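Local coordinates for enoyl-acyl carrier protein reductase (Uncultured bacterium, PDB 6KIA) that probably reduces enoyl-acyl carrier protein in bacterial fatty acid synthesis with NADH as hydride donor, and confers resistance to triclosan, at residues 222-227 with 234-239; 133-138 with 213-218. All coordinates share one frame; numbering follows the deposited sequence.

Two ways of packing helices in a Rossmann-type fold appear side by side. Contact 1 sets a short helix beside the start of a central parallel strand, whereas contact 2 lays two long helices of the same layer against each other. Both are largely buried, although Lys-135 brings an exposed edge to contact 2. Their chemistry differs: contact 1 hangs on a charged hydrogen bond backed by a few aliphatic carbons, while contact 2 is packing around a histidine ring. Helix 221-229 follows helix 196-219 after a marked change of direction, and the two contacts meet through Arg-224 and the end of helix 196-219.

Contact 1 (222-227 with 234-239); sequences AIRARL and VRYSAY. With NAI (1,4-dihydronicotinamide adenine dinucleotide), chain D.
The phenolic oxygen of Tyr-236 has two partners: Arg-224 NH1 donates a hydrogen bond of 2.8 Å to Tyr-236 OH, with an N-H...O angle of 149°, and Ser-220 OG is the other. Tyr-236 OH sits at the edge of the guanidinium, almost exactly in its plane, while that plane is turned 68° from the phenol ring. NH1 also reaches back to Ile-217 O, so a single nitrogen ties the end of helix 196-219 to the strand. The arginine chain is extended through chi1 and chi2, which sets Arg-224 CD at the ring's edge, 3.6 Å from Tyr-236 OH, and a bend at chi3 (67°) then swings the guanidinium so that NH1 meets the hydroxyl. Strand 234-240 belongs to the parallel core of the central sheet of the Rossmann-type fold, between strands 155-159 and 283-287, and helix 221-229 leads into it through a short connection, running roughly antiparallel to it. Alongside the polar bond the packing is aliphatic. Arg-224 CG rests 4.1 Å from both Val-234 CB and Val-234 CG1, and the other valine branch, Val-234 CG2, meets Leu-227 CD1 at 3.8 Å. Phe-213 and Leu-216 of helix 196-219 also touch the Tyr-236 side chain, whose ring lies nearly parallel to that of Phe-157. At the far end of the strand lies the dinucleotide: Tyr-239 CB approaches the ribose oxygen O4D of NADH to 3.3 Å.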
ATOM      1  N   ALA A 222      -1.185 -14.564  21.623  1.00 24.25           N
ATOM      2  CA  ALA A 222      -2.016 -15.304  22.581  1.00 28.39           C
ATOM      3  C   ALA A 222      -3.319 -15.741  21.925  1.00 28.63           C
ATOM      4  O   ALA A 222      -3.765 -16.887  22.076  1.00 28.23           O
ATOM      5  CB  ALA A 222      -2.294 -14.471  23.808  1.00 24.91           C
ATOM      6  N   ILE A 223      -3.926 -14.817  21.185  1.00 27.71           N
ATOM      7  CA  ILE A 223      -5.117 -15.147  20.414  1.00 25.73           C
ATOM      8  C   ILE A 223      -4.836 -16.277  19.427  1.00 24.57           C
ATOM      9  O   ILE A 223      -5.600 -17.248  19.335  1.00 24.73           O
ATOM     10  CB  ILE A 223      -5.636 -13.903  19.634  1.00 23.25           C
ATOM     11  CG1 ILE A 223      -6.132 -12.834  20.609  1.00 25.11           C
ATOM     12  CG2 ILE A 223      -6.745 -14.302  18.685  1.00 27.41           C
ATOM     13  CD1 ILE A 223      -6.458 -11.485  19.946  1.00 27.67           C
ATOM     14  N   ARG A 224      -3.753 -16.126  18.664  1.00 23.63           N
ATOM     15  CA  ARG A 224      -3.328 -17.120  17.677  1.00 23.43           C
ATOM     16  C   ARG A 224      -3.203 -18.508  18.315  1.00 25.47           C
ATOM     17  O   ARG A 224      -3.723 -19.494  17.786  1.00 26.09           O
ATOM     18  CB  ARG A 224      -2.009 -16.700  17.001  1.00 25.08           C
ATOM     19  CG  ARG A 224      -1.570 -17.661  15.921  1.00 24.27           C
ATOM     20  CD  ARG A 224      -0.372 -17.124  15.108  1.00 26.65           C
ATOM     21  NE  ARG A 224       0.860 -17.028  15.893  1.00 27.56           N
ATOM     22  CZ  ARG A 224       1.400 -15.885  16.314  1.00 30.54           C
ATOM     23  NH1 ARG A 224       0.816 -14.723  16.032  1.00 25.66           N
ATOM     24  NH2 ARG A 224       2.525 -15.900  17.024  1.00 27.53           N
ATOM     25  N   ALA A 225      -2.459 -18.578  19.412  1.00 27.97           N
ATOM     26  CA  ALA A 225      -2.268 -19.845  20.115  1.00 31.50           C
ATOM     27  C   ALA A 225      -3.598 -20.465  20.556  1.00 26.11           C
ATOM     28  O   ALA A 225      -3.823 -21.669  20.381  1.00 27.41           O
ATOM     29  CB  ALA A 225      -1.367 -19.647  21.304  1.00 28.74           C
ATOM     30  N   ARG A 226      -4.487 -19.643  21.103  1.00 25.51           N
ATOM     31  CA  ARG A 226      -5.731 -20.187  21.632  1.00 26.00           C
ATOM     32  C   ARG A 226      -6.610 -20.715  20.488  1.00 25.79           C
ATOM     33  O   ARG A 226      -7.231 -21.790  20.600  1.00 27.93           O
ATOM     34  CB  ARG A 226      -6.470 -19.138  22.482  1.00 28.70           C
ATOM     35  CG  ARG A 226      -7.946 -19.462  22.767  1.00 24.68           C
ATOM     36  CD  ARG A 226      -8.626 -18.408  23.631  1.00 20.49           C
ATOM     37  NE  ARG A 226      -8.765 -17.110  22.967  1.00 29.82           N
ATOM     38  CZ  ARG A 226      -9.755 -16.818  22.134  1.00 26.96           C
ATOM     39  NH1 ARG A 226     -10.671 -17.742  21.852  1.00 28.19           N
ATOM     40  NH2 ARG A 226      -9.824 -15.616  21.568  1.00 35.08           N
ATOM     41  N   LEU A 227      -6.624 -19.990  19.369  1.00 22.61           N
ATOM     42  CA  LEU A 227      -7.408 -20.427  18.223  1.00 20.63           C
ATOM     43  C   LEU A 227      -6.835 -21.676  17.561  1.00 22.46           C
ATOM     44  O   LEU A 227      -7.563 -22.573  17.154  1.00 29.56           O
ATOM     45  CB  LEU A 227      -7.503 -19.295  17.175  1.00 21.71           C
ATOM     46  CG  LEU A 227      -8.253 -18.026  17.614  1.00 26.52           C
ATOM     47  CD1 LEU A 227      -8.316 -17.037  16.446  1.00 21.97           C
ATOM     48  CD2 LEU A 227      -9.651 -18.321  18.144  1.00 29.17           C
ATOM     49  N   VAL A 234      -5.499 -19.255  11.654  1.00 20.31           N
ATOM     50  CA  VAL A 234      -5.161 -17.836  11.711  1.00 19.88           C
ATOM     51  C   VAL A 234      -4.299 -17.441  10.520  1.00 21.74           C
ATOM     52  O   VAL A 234      -3.345 -18.144  10.160  1.00 21.73           O
ATOM     53  CB  VAL A 234      -4.429 -17.496  13.023  1.00 24.23           C
ATOM     54  CG1 VAL A 234      -3.970 -16.020  13.044  1.00 22.83           C
ATOM     55  CG2 VAL A 234      -5.326 -17.801  14.202  1.00 21.10           C
ATOM     56  N   ARG A 235      -4.642 -16.309   9.910  1.00 19.64           N
ATOM     57  CA  ARG A 235      -3.922 -15.795   8.761  1.00 18.74           C
ATOM     58  C   ARG A 235      -3.582 -14.312   8.965  1.00 18.30           C
ATOM     59  O   ARG A 235      -4.346 -13.561   9.586  1.00 17.54           O
ATOM     60  CB  ARG A 235      -4.768 -15.953   7.501  1.00 18.98           C
ATOM     61  CG  ARG A 235      -5.204 -17.369   7.186  1.00 18.81           C
ATOM     62  CD  ARG A 235      -4.021 -18.260   6.860  1.00 20.37           C
ATOM     63  NE  ARG A 235      -4.475 -19.581   6.432  1.00 25.68           N
ATOM     64  CZ  ARG A 235      -4.561 -20.628   7.244  1.00 22.02           C
ATOM     65  NH1 ARG A 235      -4.195 -20.505   8.506  1.00 23.18           N
ATOM     66  NH2 ARG A 235      -4.997 -21.795   6.788  1.00 25.14           N
ATOM     67  N   TYR A 236      -2.432 -13.905   8.438  1.00 18.02           N
ATOM     68  CA  TYR A 236      -2.038 -12.488   8.373  1.00 17.43           C
ATOM     69  C   TYR A 236      -1.770 -12.135   6.925  1.00 20.11           C
ATOM     70  O   TYR A 236      -1.142 -12.919   6.213  1.00 20.68           O
ATOM     71  CB  TYR A 236      -0.783 -12.204   9.194  1.00 17.63           C
ATOM     72  CG  TYR A 236      -0.941 -12.582  10.646  1.00 17.86           C
ATOM     73  CD1 TYR A 236      -0.737 -13.896  11.056  1.00 22.52           C
ATOM     74  CD2 TYR A 236      -1.330 -11.644  11.598  1.00 18.06           C
ATOM     75  CE1 TYR A 236      -0.906 -14.263  12.380  1.00 23.36           C
ATOM     76  CE2 TYR A 236      -1.491 -12.013  12.930  1.00 19.37           C
ATOM     77  CZ  TYR A 236      -1.280 -13.317  13.299  1.00 20.22           C
ATOM     78  OH  TYR A 236      -1.431 -13.688  14.617  1.00 23.77           O
ATOM     79  N   SER A 237      -2.273 -10.988   6.481  1.00 18.46           N
ATOM     80  CA  SER A 237      -1.952 -10.513   5.135  1.00 17.00           C
ATOM     81  C   SER A 237      -1.409  -9.098   5.267  1.00 17.85           C
ATOM     82  O   SER A 237      -1.703  -8.403   6.251  1.00 17.30           O
ATOM     83  CB  SER A 237      -3.186 -10.539   4.232  1.00 16.83           C
ATOM     84  OG  SER A 237      -4.145  -9.582   4.672  1.00 16.93           O
ATOM     85  N   ALA A 238      -0.605  -8.675   4.294  1.00 17.03           N
ATOM     86  CA  ALA A 238      -0.153  -7.296   4.216  1.00 17.13           C
ATOM     87  C   ALA A 238      -0.117  -6.915   2.749  1.00 16.96           C
ATOM     88  O   ALA A 238       0.061  -7.770   1.881  1.00 16.79           O
ATOM     89  CB  ALA A 238       1.233  -7.102   4.856  1.00 20.78           C
ATOM     90  N   TYR A 239      -0.273  -5.629   2.479  1.00 17.01           N
ATOM     91  CA  TYR A 239      -0.158  -5.109   1.120  1.00 16.89           C
ATOM     92  C   TYR A 239       1.276  -4.650   0.908  1.00 16.96           C
ATOM     93  O   TYR A 239       1.741  -3.740   1.586  1.00 19.99           O
ATOM     94  CB  TYR A 239      -1.131  -3.954   0.878  1.00 17.81           C
ATOM     95  CG  TYR A 239      -2.582  -4.370   0.786  1.00 16.82           C
ATOM     96  CD1 TYR A 239      -3.145  -4.736  -0.438  1.00 18.67           C
ATOM     97  CD2 TYR A 239      -3.392  -4.392   1.927  1.00 18.64           C
ATOM     98  CE1 TYR A 239      -4.469  -5.120  -0.524  1.00 17.11           C
ATOM     99  CE2 TYR A 239      -4.719  -4.787   1.840  1.00 16.87           C
ATOM    100  CZ  TYR A 239      -5.240  -5.132   0.626  1.00 19.19           C
ATOM    101  OH  TYR A 239      -6.558  -5.525   0.532  1.00 20.44           O
TER
HETATM  102  PA  NAI D 501      -4.565   4.415   1.859  1.00 17.93           P
HETATM  103  O1A NAI D 501      -6.026   4.161   1.644  1.00 20.84           O
HETATM  104  O2A NAI D 501      -4.150   5.845   2.140  1.00 21.45           O
HETATM  105  O5B NAI D 501      -4.087   3.430   3.012  1.00 18.27           O
HETATM  106  C5B NAI D 501      -3.031   3.816   3.870  1.00 19.72           C
HETATM  107  C4B NAI D 501      -3.198   2.871   5.099  1.00 18.77           C
HETATM  108  O4B NAI D 501      -1.973   3.164   6.005  1.00 18.65           O
HETATM  109  C3B NAI D 501      -4.256   3.118   5.784  1.00 20.23           C
HETATM  110  O3B NAI D 501      -4.909   1.879   6.282  1.00 21.64           O
HETATM  111  C2B NAI D 501      -3.732   4.038   7.055  1.00 22.04           C
HETATM  112  O2B NAI D 501      -4.738   4.002   8.133  1.00 20.17           O
HETATM  113  C1B NAI D 501      -2.600   3.507   7.361  1.00 22.62           C
HETATM  114  N9A NAI D 501      -1.657   4.508   7.902  1.00 22.03           N
HETATM  115  C8A NAI D 501      -1.026   5.583   7.396  1.00 20.37           C
HETATM  116  N7A NAI D 501      -0.290   6.123   8.364  1.00 20.25           N
HETATM  117  C5A NAI D 501      -0.457   5.374   9.479  1.00 19.02           C
HETATM  118  C6A NAI D 501       0.108   5.561  10.732  1.00 22.06           C
HETATM  119  N6A NAI D 501       1.012   6.536  11.274  1.00 24.00           N
HETATM  120  N1A NAI D 501      -0.205   4.689  11.705  1.00 20.58           N
HETATM  121  C2A NAI D 501      -1.069   3.655  11.455  1.00 21.94           C
HETATM  122  N3A NAI D 501      -1.630   3.470  10.201  1.00 23.26           N
HETATM  123  C4A NAI D 501      -1.307   4.362   9.213  1.00 22.89           C
HETATM  124  O3  NAI D 501      -3.680   3.960   0.538  1.00 18.07           O
HETATM  125  PN  NAI D 501      -3.312   2.481   0.006  1.00 18.35           P
HETATM  126  O1N NAI D 501      -4.559   1.688  -0.235  1.00 17.61           O
HETATM  127  O2N NAI D 501      -2.504   2.755  -1.252  1.00 18.64           O
HETATM  128  O5D NAI D 501      -2.410   1.789   1.124  1.00 17.46           O
HETATM  129  C5D NAI D 501      -2.763   0.540   1.694  1.00 17.38           C
HETATM  130  C4D NAI D 501      -1.559  -0.412   1.519  1.00 17.30           C
HETATM  131  O4D NAI D 501      -1.434  -0.702   0.238  1.00 17.14           O
HETATM  132  C3D NAI D 501      -0.257   0.284   1.910  1.00 19.92           C
HETATM  133  O3D NAI D 501       0.530  -0.506   2.736  1.00 17.77           O
HETATM  134  C2D NAI D 501       0.433   0.433   0.536  1.00 20.21           C
HETATM  135  O2D NAI D 501       1.877   0.629   0.739  1.00 17.47           O
HETATM  136  C1D NAI D 501       0.110  -0.663  -0.099  1.00 17.16           C
HETATM  137  N1N NAI D 501       0.275  -0.574  -1.550  1.00 18.80           N
HETATM  138  C2N NAI D 501      -0.132   0.533  -2.264  1.00 17.06           C
HETATM  139  C3N NAI D 501       0.103   0.596  -3.644  1.00 16.95           C
HETATM  140  C7N NAI D 501      -0.368   1.791  -4.471  1.00 21.07           C
HETATM  141  O7N NAI D 501       0.098   2.003  -5.588  1.00 20.70           O
HETATM  142  N7N NAI D 501      -1.362   2.649  -3.932  1.00 19.50           N
HETATM  143  C4N NAI D 501       0.721  -0.443  -4.325  1.00 19.33           C
HETATM  144  C5N NAI D 501       1.083  -1.584  -3.598  1.00 21.86           C
HETATM  145  C6N NAI D 501       0.862  -1.636  -2.217  1.00 17.91           C

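Contact 2 (133-138 with 213-218); sequences RFKDGV and FLHLIE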
ATOM      1  N   ARG A 133       4.611   3.102  23.080  1.00 23.65           N
ATOM      2  CA  ARG A 133       3.226   3.535  22.982  1.00 23.79           C
ATOM      3  C   ARG A 133       2.425   2.648  22.035  1.00 25.11           C
ATOM      4  O   ARG A 133       1.314   2.225  22.378  1.00 24.66           O
ATOM      5  CB  ARG A 133       3.139   4.986  22.513  1.00 25.62           C
ATOM      6  CG  ARG A 133       1.711   5.447  22.322  1.00 29.51           C
ATOM      7  CD  ARG A 133       1.625   6.890  21.843  1.00 28.88           C
ATOM      8  NE  ARG A 133       2.353   7.115  20.595  1.00 23.45           N
ATOM      9  CZ  ARG A 133       2.007   6.615  19.417  1.00 26.48           C
ATOM     10  NH1 ARG A 133       0.938   5.818  19.313  1.00 26.06           N
ATOM     11  NH2 ARG A 133       2.749   6.891  18.348  1.00 28.65           N
ATOM     12  N   PHE A 134       2.981   2.388  20.850  1.00 25.91           N
ATOM     13  CA  PHE A 134       2.278   1.549  19.870  1.00 20.95           C
ATOM     14  C   PHE A 134       2.094   0.107  20.358  1.00 30.17           C
ATOM     15  O   PHE A 134       1.003  -0.464  20.214  1.00 27.51           O
ATOM     16  CB  PHE A 134       2.996   1.551  18.519  1.00 22.30           C
ATOM     17  CG  PHE A 134       2.196   0.906  17.420  1.00 23.32           C
ATOM     18  CD1 PHE A 134       1.210   1.622  16.742  1.00 23.96           C
ATOM     19  CD2 PHE A 134       2.431  -0.413  17.058  1.00 23.78           C
ATOM     20  CE1 PHE A 134       0.465   1.003  15.728  1.00 22.05           C
ATOM     21  CE2 PHE A 134       1.696  -1.020  16.036  1.00 26.91           C
ATOM     22  CZ  PHE A 134       0.716  -0.307  15.380  1.00 21.55           C
ATOM     23  N   LYS A 135       3.137  -0.484  20.943  1.00 30.07           N
ATOM     24  CA  LYS A 135       3.010  -1.837  21.498  1.00 29.00           C
ATOM     25  C   LYS A 135       1.967  -1.925  22.607  1.00 30.12           C
ATOM     26  O   LYS A 135       1.188  -2.887  22.673  1.00 26.20           O
ATOM     27  CB  LYS A 135       4.348  -2.335  22.038  1.00 35.99           C
ATOM     28  CG  LYS A 135       5.405  -2.635  20.974  1.00 39.93           C
ATOM     29  CD  LYS A 135       6.667  -3.121  21.681  1.00 49.25           C
ATOM     30  CE  LYS A 135       7.761  -3.529  20.720  1.00 57.73           C
ATOM     31  NZ  LYS A 135       8.981  -3.933  21.473  1.00 62.56           N
ATOM     32  N   ASP A 136       1.963  -0.927  23.483  1.00 30.41           N
ATOM     33  CA  ASP A 136       1.004  -0.878  24.579  1.00 31.30           C
ATOM     34  C   ASP A 136      -0.420  -0.754  24.012  1.00 28.22           C
ATOM     35  O   ASP A 136      -1.368  -1.390  24.502  1.00 30.12           O
ATOM     36  CB  ASP A 136       1.320   0.300  25.518  1.00 32.01           C
ATOM     37  CG  ASP A 136       2.575   0.063  26.372  1.00 32.33           C
ATOM     38  OD1 ASP A 136       3.071  -1.082  26.439  1.00 38.25           O
ATOM     39  OD2 ASP A 136       3.060   1.030  26.986  1.00 41.46           O
ATOM     40  N   GLY A 137      -0.557   0.055  22.962  1.00 28.25           N
ATOM     41  CA  GLY A 137      -1.820   0.162  22.252  1.00 27.56           C
ATOM     42  C   GLY A 137      -2.275  -1.168  21.665  1.00 30.00           C
ATOM     43  O   GLY A 137      -3.432  -1.571  21.832  1.00 25.81           O
ATOM     44  N   VAL A 138      -1.359  -1.860  20.987  1.00 23.74           N
ATOM     45  CA  VAL A 138      -1.656  -3.143  20.379  1.00 24.68           C
ATOM     46  C   VAL A 138      -2.107  -4.129  21.458  1.00 22.75           C
ATOM     47  O   VAL A 138      -3.030  -4.895  21.241  1.00 23.90           O
ATOM     48  CB  VAL A 138      -0.454  -3.718  19.597  1.00 24.91           C
ATOM     49  CG1 VAL A 138      -0.726  -5.160  19.170  1.00 25.73           C
ATOM     50  CG2 VAL A 138      -0.189  -2.882  18.376  1.00 26.75           C
ATOM     51  N   PHE A 213       3.687  -4.559  11.264  1.00 18.64           N
ATOM     52  CA  PHE A 213       3.297  -5.938  10.942  1.00 20.26           C
ATOM     53  C   PHE A 213       3.843  -6.897  11.974  1.00 26.13           C
ATOM     54  O   PHE A 213       3.156  -7.833  12.386  1.00 22.75           O
ATOM     55  CB  PHE A 213       3.782  -6.315   9.541  1.00 19.29           C
ATOM     56  CG  PHE A 213       3.145  -7.548   8.958  1.00 22.47           C
ATOM     57  CD1 PHE A 213       1.759  -7.741   8.982  1.00 19.16           C
ATOM     58  CD2 PHE A 213       3.924  -8.458   8.267  1.00 20.74           C
ATOM     59  CE1 PHE A 213       1.180  -8.867   8.380  1.00 19.93           C
ATOM     60  CE2 PHE A 213       3.355  -9.584   7.676  1.00 18.61           C
ATOM     61  CZ  PHE A 213       1.979  -9.783   7.721  1.00 20.82           C
ATOM     62  N   LEU A 214       5.086  -6.655  12.393  1.00 21.67           N
ATOM     63  CA  LEU A 214       5.688  -7.478  13.431  1.00 22.66           C
ATOM     64  C   LEU A 214       4.921  -7.295  14.732  1.00 21.10           C
ATOM     65  O   LEU A 214       4.683  -8.266  15.446  1.00 23.19           O
ATOM     66  CB  LEU A 214       7.170  -7.133  13.651  1.00 27.56           C
ATOM     67  CG  LEU A 214       7.807  -7.887  14.833  1.00 32.19           C
ATOM     68  CD1 LEU A 214       7.897  -9.386  14.526  1.00 30.82           C
ATOM     69  CD2 LEU A 214       9.173  -7.319  15.199  1.00 38.00           C
ATOM     70  N   HIS A 215       4.532  -6.059  15.043  1.00 19.76           N
ATOM     71  CA  HIS A 215       3.819  -5.793  16.287  1.00 23.19           C
ATOM     72  C   HIS A 215       2.449  -6.431  16.245  1.00 23.47           C
ATOM     73  O   HIS A 215       1.922  -6.853  17.269  1.00 23.73           O
ATOM     74  CB  HIS A 215       3.692  -4.296  16.537  1.00 22.60           C
ATOM     75  CG  HIS A 215       5.013  -3.625  16.703  1.00 29.68           C
ATOM     76  ND1 HIS A 215       6.055  -4.215  17.386  1.00 31.52           N
ATOM     77  CD2 HIS A 215       5.478  -2.437  16.248  1.00 25.46           C
ATOM     78  CE1 HIS A 215       7.105  -3.415  17.350  1.00 33.05           C
ATOM     79  NE2 HIS A 215       6.782  -2.329  16.668  1.00 32.87           N
ATOM     80  N   LEU A 216       1.890  -6.527  15.046  1.00 19.90           N
ATOM     81  CA  LEU A 216       0.623  -7.213  14.871  1.00 19.51           C
ATOM     82  C   LEU A 216       0.773  -8.697  15.138  1.00 21.23           C
ATOM     83  O   LEU A 216      -0.006  -9.285  15.902  1.00 22.08           O
ATOM     84  CB  LEU A 216       0.102  -6.991  13.452  1.00 19.43           C
ATOM     85  CG  LEU A 216      -1.045  -7.900  13.008  1.00 21.11           C
ATOM     86  CD1 LEU A 216      -2.259  -7.817  13.960  1.00 21.61           C
ATOM     87  CD2 LEU A 216      -1.410  -7.577  11.574  1.00 21.70           C
ATOM     88  N   ILE A 217       1.799  -9.294  14.551  1.00 22.26           N
ATOM     89  CA  ILE A 217       2.009 -10.727  14.696  1.00 20.31           C
ATOM     90  C   ILE A 217       2.327 -11.093  16.157  1.00 23.66           C
ATOM     91  O   ILE A 217       1.794 -12.071  16.706  1.00 25.65           O
ATOM     92  CB  ILE A 217       3.122 -11.215  13.752  1.00 22.02           C
ATOM     93  CG1 ILE A 217       2.609 -11.148  12.301  1.00 21.15           C
ATOM     94  CG2 ILE A 217       3.501 -12.666  14.070  1.00 21.86           C
ATOM     95  CD1 ILE A 217       3.688 -11.306  11.236  1.00 23.67           C
ATOM     96  N   GLU A 218       3.217 -10.331  16.773  1.00 21.60           N
ATOM     97  CA  GLU A 218       3.583 -10.584  18.175  1.00 22.87           C
ATOM     98  C   GLU A 218       2.450 -10.275  19.155  1.00 30.39           C
ATOM     99  O   GLU A 218       2.218 -11.012  20.114  1.00 27.92           O
ATOM    100  CB  GLU A 218       4.825  -9.771  18.536  1.00 25.73           C
ATOM    101  CG  GLU A 218       6.074 -10.405  17.978  1.00 29.35           C
ATOM    102  CD  GLU A 218       7.313  -9.560  18.212  1.00 32.34           C
ATOM    103  OE1 GLU A 218       7.206  -8.430  18.740  1.00 34.32           O
ATOM    104  OE2 GLU A 218       8.404 -10.064  17.915  1.00 33.34           O
TER
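Two helices packed in one layer against the Rossmann-type sheet, 120-146 and 196-219, meet here around the imidazole of His-215. Phe-134 and Lys-135 approach the ring from different directions. Lys-135 passes over one face: Lys-135 CG lies 4.2 Å from the centroid of the His-215 ring and 21° off its normal, a CH-pi contact displaced toward the rim. Beyond CG the lysine chain is fully extended, which carries Lys-135 CE to within 3.4 Å of His-215 CE1. The ammonium goes on past the ring, and Lys-135 NZ is still 5.0 Å from His-215 ND1, too far for a polar bond. Phe-134 meets the histidine rim to rim, with Phe-134 CD2 3.7 Å from His-215 CD2 and the planes at 50°; neither ring covers the other. Phe-134 is turned with its ring opposite its own amide nitrogen, which leans it toward helix 196-219, and His-215 CB comes to the edge of that ring. The segment axes run in the same general direction but cross at -36° with a closest approach of 10.1 Å, a separation bridged mainly by these side chains. One turn after Phe-134, Val-138 CG1 abuts the backbone at 3.7 Å from His-215 O. Phe-25, on the sheet strand 21-25, touches Phe-134, Val-138 and Leu-216, closing the seam on its sheet side. The bound NADH lies close by, about 5 Å from the side chain of Phe-134. Toward solvent, Lys-135 NZ and Glu-218 OE1 carry opposite charges 5.6 Å apart, too far for a salt bridge, so any attraction is probably weak.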